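Local coordinates for protein subclass B3 metallo-beta-lactamase (Sphingobium indicum, PDB 7LUU) that probably hydrolyses beta-lactam antibiotics as a subclass B3 metallo-beta-lactamase, using an active site that holds two zinc ions and an unusual glutamate ligand, at residues R45-E50 against A169-S174; E150-G155 against S174-M179. All coordinates share one frame; numbering follows the deposited sequence.

In the fold
Two contacts, their centres about 15 Å apart, meet in the metallo-beta-lactamase fold. Along the chain the segments alternate: 45-50 near the modelled N-terminus, 150-155 at the end of helix 146-154, then 169-174 and 174-179, which share Ser-174. The run 169-179 is thus continuous, first meeting the N-terminal segment in contact 1 and then, as edge strand 176-178 of the seven-stranded mixed sheet, packing against helix 146-154 in contact 2. Probable backbone bonds from Trp-170 N to Gly-155 O and Val-173 N to Leu-152 O tie the two together. Zinc ligands are near: the Trp-170 side chain is about 5 Å from that of His-124, the Leu-152 side chain about 7 Å from that of Glu-122.

Contact 1: residues R45-E50 against A169-S174; sequences RPMAVE and AWPAVS. With SO4 (sulfate ion), chain E.
Met-47 reaches from the N-terminal segment to Ala-169, Trp-170 and Pro-171, in the loop that leads to edge strand 176-178 of the metallo-beta-lactamase fold. Its CB already points at that loop, and CG continues anti to the carbonyl carbon (chi1 -61°). The chain stays straight through chi2, which carries SD outward until it lies 3.6 Å from Trp-170 CB. The same sulfur has Pro-171 CD at 4.4 Å, a looser apolar touch. A bend at chi3 (74°) then turns the methyl CE toward the carbonyl oxygen of Ala-169, 3.5 Å away, and leaves it 4.0 Å from Trp-170 CB. Sulfur and methyl therefore share the CB of the tryptophan, while its indole leads away from Met-47, packs edge-to-face with His-157 and comes within about 5 Å of the side chain of the zinc ligand His-124. Outside the two segments Met-47 also touches Pro-95 and Tyr-125 of helix 125-128, and its carbonyl O accepts a hydrogen bond from Gln-96 NE2. Just beyond, the chain turns into helix 49-55, whose first turn binds a sulfate, probably from the crystallisation liquor. Arg-51 N is one donor to the ion; Glu-50 N is another, giving its hydrogen to sulfate O4 at 3.0 Å in a nearly straight bond (165°).

Contact 2: residues E150-G155 against S174-M179; sequences EGLRAG and SRLRVM
Leu-176 puts its two methyls against two different residues of helix 146-154 and has the largest area buried here, followed by Arg-153 and Leu-152. Its CB points at the helix, and with CG anti to the carbonyl carbon (chi1 -79°) the branch opens toward it. CD2 meets Leu-152 CD1 at 3.7 Å in a purely apolar touch. CD1 comes to 3.2 Å from Arg-153 CG, closer than two carbons normally sit, which makes that detail doubtful, and to 3.7 Å from Arg-153 NE. Arg-153, extended from CG to NE, crosses the leucine obliquely, and its guanidinium meets Leu-176 CD1 and, more loosely, Val-178 CG2, which lies 4.1 Å from NH1. A water in the plane of that guanidinium, at its edge, links the two segments: it accepts from Arg-153 NH1 at 2.8 Å and donates to the carbonyl O of Leu-176 at 3.3 Å, a long bond. Leu-152, by contrast, is buried, and beyond Leu-176 it touches Ala-144, Ser-120 and Pro-123, the last two in the loop that holds the zinc ligand Glu-122. Helix and strand segments run nearly antiparallel (166°), their axes 10.1 Å apart at closest approach. That is the packing of a helix on its sheet in a beta-alpha-beta crossover, here strand 141-144, helix 146-154 and strand 176-178, with the two strands parallel neighbours.

Contact 1: residues R45-E50 against A169-S174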
loop_
_atom_site.group_PDB
_atom_site.type_symbol
_atom_site.label_atom_id
_atom_site.label_comp_id
_atom_site.label_asym_id
_atom_site.label_seq_id
_atom_site.Cartn_x
_atom_site.Cartn_y
_atom_site.Cartn_z
ATOM N N ARG A 45 -8.182 -17.688 4.589
ATOM C CA ARG A 45 -8.337 -18.705 3.555
ATOM C C ARG A 45 -7.630 -18.235 2.275
ATOM O O ARG A 45 -7.818 -17.079 1.877
ATOM C CB ARG A 45 -9.860 -18.978 3.371
ATOM C CG ARG A 45 -10.226 -20.112 2.399
ATOM C CD ARG A 45 -11.775 -20.299 2.248
ATOM N NE ARG A 45 -12.350 -20.505 3.568
ATOM C CZ ARG A 45 -13.237 -19.684 4.127
ATOM N NH1 ARG A 45 -13.665 -18.602 3.502
ATOM N NH2 ARG A 45 -13.609 -19.917 5.393
ATOM N N PRO A 46 -6.712 -19.036 1.683
ATOM C CA PRO A 46 -5.770 -18.506 0.673
ATOM C C PRO A 46 -6.444 -18.027 -0.596
ATOM O O PRO A 46 -7.499 -18.548 -1.017
ATOM C CB PRO A 46 -4.876 -19.711 0.343
ATOM C CG PRO A 46 -5.023 -20.599 1.567
ATOM C CD PRO A 46 -6.399 -20.457 2.032
ATOM N N MET A 47 -5.849 -16.996 -1.180
ATOM C CA MET A 47 -6.180 -16.507 -2.518
ATOM C C MET A 47 -4.979 -16.568 -3.450
ATOM O O MET A 47 -3.851 -16.429 -3.033
ATOM C CB MET A 47 -6.668 -15.015 -2.460
ATOM C CG MET A 47 -7.921 -14.967 -1.607
ATOM S SD MET A 47 -8.559 -13.255 -1.471
ATOM C CE MET A 47 -9.231 -13.080 -3.106
ATOM N N ALA A 48 -5.264 -16.641 -4.749
ATOM C CA ALA A 48 -4.254 -16.505 -5.800
ATOM C C ALA A 48 -3.011 -17.336 -5.518
ATOM O O ALA A 48 -1.881 -16.843 -5.484
ATOM C CB ALA A 48 -3.906 -15.028 -5.988
ATOM N N VAL A 49 -3.238 -18.628 -5.303
ATOM C CA VAL A 49 -2.183 -19.462 -4.758
ATOM C C VAL A 49 -1.021 -19.598 -5.731
ATOM O O VAL A 49 0.149 -19.630 -5.320
ATOM C CB VAL A 49 -2.812 -20.810 -4.366
ATOM C CG1 VAL A 49 -1.709 -21.772 -3.964
ATOM C CG2 VAL A 49 -3.784 -20.612 -3.195
ATOM N N GLU A 50 -1.280 -19.620 -7.042
ATOM C CA GLU A 50 -0.176 -19.704 -8.001
ATOM C C GLU A 50 0.650 -18.405 -8.024
ATOM O O GLU A 50 1.892 -18.437 -7.904
ATOM C CB GLU A 50 -0.739 -20.014 -9.390
ATOM C CG GLU A 50 -1.206 -21.442 -9.534
ATOM C CD GLU A 50 -0.170 -22.435 -9.029
ATOM O OE1 GLU A 50 -0.550 -23.284 -8.176
ATOM O OE2 GLU A 50 1.020 -22.330 -9.464
ATOM N N ALA A 169 -14.142 -11.610 -4.115
ATOM C CA ALA A 169 -14.328 -11.056 -2.780
ATOM C C ALA A 169 -13.138 -11.446 -1.931
ATOM O O ALA A 169 -12.515 -12.490 -2.153
ATOM C CB ALA A 169 -15.636 -11.595 -2.141
ATOM N N TRP A 170 -12.821 -10.613 -0.963
ATOM C CA TRP A 170 -11.708 -10.900 -0.073
ATOM C C TRP A 170 -12.091 -10.423 1.326
ATOM O O TRP A 170 -13.153 -9.783 1.474
ATOM C CB TRP A 170 -10.403 -10.243 -0.577
ATOM C CG TRP A 170 -10.536 -8.811 -1.084
ATOM C CD1 TRP A 170 -10.294 -7.668 -0.365
ATOM C CD2 TRP A 170 -10.914 -8.425 -2.391
ATOM N NE1 TRP A 170 -10.487 -6.567 -1.195
ATOM C CE2 TRP A 170 -10.925 -7.026 -2.425
ATOM C CE3 TRP A 170 -11.307 -9.169 -3.559
ATOM C CZ2 TRP A 170 -11.269 -6.303 -3.588
ATOM C CZ3 TRP A 170 -11.638 -8.435 -4.739
ATOM C CH2 TRP A 170 -11.630 -7.018 -4.720
ATOM N N PRO A 171 -11.315 -10.751 2.368
ATOM C CA PRO A 171 -11.753 -10.460 3.749
ATOM C C PRO A 171 -12.109 -8.986 3.945
ATOM O O PRO A 171 -11.290 -8.072 3.697
ATOM C CB PRO A 171 -10.536 -10.886 4.596
ATOM C CG PRO A 171 -9.907 -12.036 3.713
ATOM C CD PRO A 171 -10.054 -11.537 2.325
ATOM N N ALA A 172 -13.303 -8.736 4.474
ATOM C CA ALA A 172 -13.749 -7.368 4.707
ATOM C C ALA A 172 -13.272 -6.854 6.060
ATOM O O ALA A 172 -13.078 -7.609 7.011
ATOM C CB ALA A 172 -15.276 -7.253 4.634
ATOM N N VAL A 173 -13.101 -5.536 6.142
ATOM C CA VAL A 173 -12.608 -4.884 7.344
ATOM C C VAL A 173 -13.718 -4.013 7.894
ATOM O O VAL A 173 -14.321 -3.241 7.150
ATOM C CB VAL A 173 -11.399 -3.972 6.998
ATOM C CG1 VAL A 173 -10.869 -3.167 8.244
ATOM C CG2 VAL A 173 -10.295 -4.742 6.383
ATOM N N SER A 174 -13.852 -3.991 9.202
ATOM C CA SER A 174 -14.883 -3.146 9.775
ATOM C C SER A 174 -14.323 -2.027 10.632
ATOM O O SER A 174 -14.964 -0.982 10.739
ATOM C CB SER A 174 -15.867 -3.996 10.608
ATOM O OG SER A 174 -15.165 -4.945 11.405
HETATM S S SO4 E . -3.878 -18.073 -9.186
HETATM O O1 SO4 E . -5.188 -17.438 -9.033
HETATM O O2 SO4 E . -3.625 -18.436 -10.598
HETATM O O3 SO4 E . -2.751 -17.189 -8.816
HETATM O O4 SO4 E . -3.886 -19.285 -8.419
#

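Contact 2: residues E150-G155 against S174-M179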
loop_
_atom_site.group_PDB
_atom_site.type_symbol
_atom_site.label_atom_id
_atom_site.label_comp_id
_atom_site.label_asym_id
_atom_site.label_seq_id
_atom_site.Cartn_x
_atom_site.Cartn_y
_atom_site.Cartn_z
ATOM N N GLU A 150 -14.107 2.516 1.935
ATOM C CA GLU A 150 -15.329 1.928 1.377
ATOM C C GLU A 150 -15.033 0.576 0.729
ATOM O O GLU A 150 -15.808 -0.391 0.905
ATOM C CB GLU A 150 -15.940 2.851 0.318
ATOM C CG GLU A 150 -16.488 4.157 0.893
ATOM C CD GLU A 150 -16.973 5.117 -0.172
ATOM O OE1 GLU A 150 -16.790 4.862 -1.372
ATOM O OE2 GLU A 150 -17.583 6.141 0.228
ATOM N N GLY A 151 -13.904 0.493 0.017
ATOM C CA GLY A 151 -13.504 -0.773 -0.571
ATOM C C GLY A 151 -13.080 -1.777 0.474
ATOM O O GLY A 151 -13.307 -2.968 0.303
ATOM N N LEU A 152 -12.448 -1.307 1.563
ATOM C CA LEU A 152 -12.034 -2.240 2.617
ATOM C C LEU A 152 -13.250 -2.827 3.313
ATOM O O LEU A 152 -13.253 -4.001 3.654
ATOM C CB LEU A 152 -11.120 -1.517 3.633
ATOM C CG LEU A 152 -9.749 -1.087 3.066
ATOM C CD1 LEU A 152 -9.013 -0.278 4.160
ATOM C CD2 LEU A 152 -8.907 -2.313 2.677
ATOM N N ARG A 153 -14.284 -2.008 3.531
ATOM C CA ARG A 153 -15.504 -2.459 4.208
ATOM C C ARG A 153 -16.212 -3.481 3.374
ATOM O O ARG A 153 -16.832 -4.438 3.913
ATOM C CB ARG A 153 -16.466 -1.277 4.434
ATOM C CG ARG A 153 -16.108 -0.329 5.533
ATOM C CD ARG A 153 -17.199 0.807 5.768
ATOM N NE ARG A 153 -16.580 1.900 6.490
ATOM C CZ ARG A 153 -16.237 3.070 5.954
ATOM N NH1 ARG A 153 -15.658 3.997 6.726
ATOM N NH2 ARG A 153 -16.476 3.307 4.663
ATOM N N ALA A 154 -16.116 -3.307 2.058
ATOM C CA ALA A 154 -16.818 -4.233 1.169
ATOM C C ALA A 154 -16.036 -5.502 0.915
ATOM O O ALA A 154 -16.668 -6.569 0.636
ATOM C CB ALA A 154 -17.118 -3.561 -0.165
ATOM N N GLY A 155 -14.711 -5.444 0.934
ATOM C CA GLY A 155 -13.900 -6.578 0.470
ATOM C C GLY A 155 -14.225 -6.964 -0.959
ATOM O O GLY A 155 -14.206 -8.160 -1.305
ATOM N N SER A 174 -13.852 -3.991 9.202
ATOM C CA SER A 174 -14.883 -3.146 9.775
ATOM C C SER A 174 -14.323 -2.027 10.632
ATOM O O SER A 174 -14.964 -0.982 10.739
ATOM C CB SER A 174 -15.867 -3.996 10.608
ATOM O OG SER A 174 -15.165 -4.945 11.405
ATOM N N ARG A 175 -13.131 -2.196 11.220
ATOM C CA ARG A 175 -12.642 -1.285 12.272
ATOM C C ARG A 175 -11.741 -0.281 11.564
ATOM O O ARG A 175 -10.529 -0.532 11.443
ATOM C CB ARG A 175 -11.845 -2.030 13.352
ATOM C CG ARG A 175 -11.324 -1.152 14.536
ATOM C CD ARG A 175 -10.350 -1.908 15.442
ATOM N NE ARG A 175 -10.930 -3.111 16.049
ATOM C CZ ARG A 175 -10.371 -4.330 16.034
ATOM N NH1 ARG A 175 -9.172 -4.550 15.473
ATOM N NH2 ARG A 175 -11.028 -5.349 16.647
ATOM N N LEU A 176 -12.324 0.876 11.152
ATOM C CA LEU A 176 -11.729 1.743 10.115
ATOM C C LEU A 176 -11.700 3.197 10.540
ATOM O O LEU A 176 -12.695 3.734 11.061
ATOM C CB LEU A 176 -12.513 1.712 8.821
ATOM C CG LEU A 176 -12.213 0.457 8.004
ATOM C CD1 LEU A 176 -13.363 0.119 7.126
ATOM C CD2 LEU A 176 -11.019 0.686 7.146
ATOM N N ARG A 177 -10.576 3.845 10.288
ATOM C CA ARG A 177 -10.386 5.255 10.521
ATOM C C ARG A 177 -10.062 5.846 9.175
ATOM O O ARG A 177 -9.168 5.337 8.498
ATOM C CB ARG A 177 -9.204 5.507 11.457
ATOM C CG ARG A 177 -8.819 6.992 11.565
ATOM C CD ARG A 177 -7.782 7.107 12.679
ATOM N NE ARG A 177 -7.194 8.423 12.774
ATOM C CZ ARG A 177 -6.570 8.857 13.872
ATOM N NH1 ARG A 177 -6.043 10.076 13.917
ATOM N NH2 ARG A 177 -6.495 8.059 14.937
ATOM N N VAL A 178 -10.793 6.885 8.773
ATOM C CA VAL A 178 -10.533 7.545 7.487
ATOM C C VAL A 178 -9.594 8.730 7.701
ATOM O O VAL A 178 -9.834 9.576 8.578
ATOM C CB VAL A 178 -11.842 8.020 6.857
ATOM C CG1 VAL A 178 -11.610 8.919 5.653
ATOM C CG2 VAL A 178 -12.660 6.809 6.455
ATOM N N MET A 179 -8.550 8.817 6.883
ATOM C CA MET A 179 -7.729 10.047 6.799
ATOM C C MET A 179 -8.024 10.817 5.532
ATOM O O MET A 179 -8.120 10.229 4.454
ATOM C CB MET A 179 -6.279 9.696 6.705
ATOM C CG MET A 179 -6.076 8.825 7.683
ATOM S SD MET A 179 -5.588 9.668 9.037
ATOM C CE MET A 179 -4.058 8.862 8.739
HETATM O O HOH W 1 -15.075 5.029 9.266
#